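Side-chain contact in cellobiose 2-epimerase (Ruminococcus albus, PDB 3VW5), which catalyses the reversible epimerization of cellobiose to 4-O-beta-D-glucopyranosyl-D-mannose, acting on unmodified sugar: residues K144-E149 and R158-V163. The protein carries 2 engineered substitutions. Residues are numbered along the deposited sequence; the frame is centred on the assembly and turned at random.
Sequences KNTLYE and RQWRLV
Asn145 ND2 donates a hydrogen bond to the carbonyl O of Asp141, one turn back in helix 129-145, while the same amide lies against the indole of Trp160. Amide and ring planes are only 6° apart, which identifies a stack: Asn145 CG and Trp160 NE1 are separated by 3.5 Å, and Asn145 OD1 lies 3.6 Å from Trp160 CD1. Beside it, Asn145 CB stands over the six-membered ring, 3.6 Å from its centroid and 19° off the normal, the geometry of a CH-pi contact. The backbone places CB over the ring; chi1 of -56° sets CG beside the backbone N, which brings the amide onto the same face. In the (alpha/alpha)6 barrel this joins the C-terminal end of helix 129-145 to the loop following strand 151-156. Thr146 CG2 approaches Trp160 CZ3 obliquely at 3.8 Å, while Thr146 OG1 is hydrogen-bonded to Ile142 O. On the ring's other face, offset toward the rim, lies Arg158 O, 4.1 Å above the plane. Trp160 NE1 hydrogen-bonds to Tyr89 O, which probably helps hold the indole's rotation. Were Trp160 replaced by an alanine, the Asn145 amide would probably lose the surface it stacks on, and Tyr89 O its N-H donor.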
loop_
_atom_site.group_PDB
_atom_site.type_symbol
_atom_site.label_atom_id
_atom_site.label_comp_id
_atom_site.label_asym_id
_atom_site.label_seq_id
_atom_site.Cartn_x
_atom_site.Cartn_y
_atom_site.Cartn_z
ATOM N N LYS A 144 6.193 -20.255 7.019
ATOM C CA LYS A 144 6.643 -21.588 6.641
ATOM C C LYS A 144 7.525 -21.571 5.386
ATOM O O LYS A 144 8.619 -22.142 5.369
ATOM C CB LYS A 144 5.433 -22.489 6.381
ATOM C CG LYS A 144 5.739 -23.987 6.371
ATOM C CD LYS A 144 6.498 -24.342 7.638
ATOM C CE LYS A 144 6.117 -25.716 8.182
ATOM N NZ LYS A 144 6.820 -26.812 7.455
ATOM N N ASN A 145 7.044 -20.916 4.337
ATOM C CA ASN A 145 7.632 -21.088 3.018
ATOM C C ASN A 145 8.548 -19.982 2.502
ATOM O O ASN A 145 9.314 -20.219 1.562
ATOM C CB ASN A 145 6.537 -21.395 1.983
ATOM C CG ASN A 145 5.709 -22.612 2.368
ATOM O OD1 ASN A 145 6.161 -23.745 2.235
ATOM N ND2 ASN A 145 4.502 -22.379 2.872
ATOM N N THR A 146 8.487 -18.789 3.091
ATOM C CA THR A 146 9.215 -17.646 2.518
ATOM C C THR A 146 10.327 -17.144 3.416
ATOM O O THR A 146 11.147 -16.345 3.000
ATOM C CB THR A 146 8.291 -16.453 2.197
ATOM O OG1 THR A 146 7.905 -15.780 3.407
ATOM C CG2 THR A 146 7.051 -16.917 1.451
ATOM N N LEU A 147 10.348 -17.604 4.657
ATOM C CA LEU A 147 11.337 -17.127 5.608
ATOM C C LEU A 147 12.594 -17.982 5.561
ATOM O O LEU A 147 12.554 -19.177 5.845
ATOM C CB LEU A 147 10.756 -17.129 7.025
ATOM C CG LEU A 147 11.660 -16.536 8.106
ATOM C CD1 LEU A 147 12.029 -15.104 7.767
ATOM C CD2 LEU A 147 11.009 -16.611 9.465
ATOM N N TYR A 148 13.713 -17.360 5.218
ATOM C CA TYR A 148 15.001 -18.035 5.274
ATOM C C TYR A 148 15.831 -17.416 6.393
ATOM O O TYR A 148 15.372 -16.462 7.023
ATOM C CB TYR A 148 15.689 -17.987 3.905
ATOM C CG TYR A 148 15.020 -18.886 2.878
ATOM C CD1 TYR A 148 15.696 -19.980 2.334
ATOM C CD2 TYR A 148 13.699 -18.668 2.482
ATOM C CE1 TYR A 148 15.096 -20.812 1.410
ATOM C CE2 TYR A 148 13.084 -19.504 1.555
ATOM C CZ TYR A 148 13.793 -20.576 1.026
ATOM O OH TYR A 148 13.205 -21.419 0.110
ATOM N N GLU A 149 17.019 -17.958 6.666
ATOM C CA GLU A 149 17.817 -17.501 7.818
ATOM C C GLU A 149 18.113 -16.010 7.803
ATOM O O GLU A 149 18.182 -15.384 8.853
ATOM C CB GLU A 149 19.154 -18.238 7.936
ATOM C CG GLU A 149 19.072 -19.644 8.452
ATOM C CD GLU A 149 18.726 -19.746 9.929
ATOM O OE1 GLU A 149 19.334 -19.044 10.775
ATOM O OE2 GLU A 149 17.837 -20.555 10.240
ATOM N N ARG A 158 3.977 -21.507 -7.847
ATOM C CA ARG A 158 2.900 -22.002 -6.996
ATOM C C ARG A 158 3.407 -22.949 -5.912
ATOM O O ARG A 158 2.972 -22.889 -4.768
ATOM C CB ARG A 158 1.829 -22.697 -7.825
ATOM C CG ARG A 158 0.708 -23.159 -6.964
ATOM C CD ARG A 158 -0.243 -24.015 -7.709
ATOM N NE ARG A 158 -1.318 -24.388 -6.802
ATOM C CZ ARG A 158 -2.184 -25.367 -7.026
ATOM N NH1 ARG A 158 -2.101 -26.088 -8.139
ATOM N NH2 ARG A 158 -3.127 -25.618 -6.133
ATOM N N GLN A 159 4.353 -23.796 -6.296
ATOM C CA GLN A 159 4.895 -24.842 -5.446
ATOM C C GLN A 159 6.068 -24.355 -4.578
ATOM O O GLN A 159 6.801 -25.163 -4.020
ATOM C CB GLN A 159 5.338 -26.030 -6.311
ATOM C CG GLN A 159 4.232 -26.578 -7.223
ATOM C CD GLN A 159 4.499 -26.373 -8.728
ATOM O OE1 GLN A 159 5.182 -27.186 -9.373
ATOM N NE2 GLN A 159 3.948 -25.290 -9.292
ATOM N N TRP A 160 6.251 -23.043 -4.462
ATOM C CA TRP A 160 7.271 -22.476 -3.558
ATOM C C TRP A 160 8.725 -22.719 -3.976
ATOM O O TRP A 160 9.630 -22.630 -3.147
ATOM C CB TRP A 160 7.096 -22.959 -2.121
ATOM C CG TRP A 160 5.761 -22.662 -1.483
ATOM C CD1 TRP A 160 4.827 -23.578 -1.092
ATOM C CD2 TRP A 160 5.217 -21.374 -1.143
ATOM N NE1 TRP A 160 3.738 -22.949 -0.536
ATOM C CE2 TRP A 160 3.949 -21.599 -0.554
ATOM C CE3 TRP A 160 5.675 -20.059 -1.286
ATOM C CZ2 TRP A 160 3.141 -20.561 -0.097
ATOM C CZ3 TRP A 160 4.874 -19.029 -0.840
ATOM C CH2 TRP A 160 3.618 -19.282 -0.248
ATOM N N ARG A 161 8.952 -23.030 -5.249
ATOM C CA ARG A 161 10.308 -23.067 -5.775
ATOM C C ARG A 161 10.698 -21.663 -6.227
ATOM O O ARG A 161 9.927 -20.973 -6.903
ATOM C CB ARG A 161 10.423 -24.063 -6.929
ATOM C CG ARG A 161 10.003 -25.479 -6.539
ATOM C CD ARG A 161 9.877 -26.405 -7.752
ATOM N NE ARG A 161 8.802 -26.002 -8.653
ATOM C CZ ARG A 161 8.285 -26.786 -9.592
ATOM N NH1 ARG A 161 8.744 -28.022 -9.752
ATOM N NH2 ARG A 161 7.307 -26.335 -10.373
ATOM N N LEU A 162 11.902 -21.243 -5.858
ATOM C CA LEU A 162 12.376 -19.888 -6.138
ATOM C C LEU A 162 12.405 -19.484 -7.629
ATOM O O LEU A 162 12.850 -20.259 -8.481
ATOM C CB LEU A 162 13.755 -19.689 -5.518
ATOM C CG LEU A 162 14.124 -18.216 -5.475
ATOM C CD1 LEU A 162 14.022 -17.695 -4.051
ATOM C CD2 LEU A 162 15.519 -17.982 -6.061
ATOM N N VAL A 163 11.916 -18.273 -7.922
ATOM C CA VAL A 163 12.057 -17.643 -9.248
ATOM C C VAL A 163 12.550 -16.188 -9.167
ATOM O O VAL A 163 12.714 -15.636 -8.077
ATOM C CB VAL A 163 10.732 -17.617 -10.058
ATOM C CG1 VAL A 163 11.057 -17.617 -11.559
ATOM C CG2 VAL A 163 9.838 -18.784 -9.702
#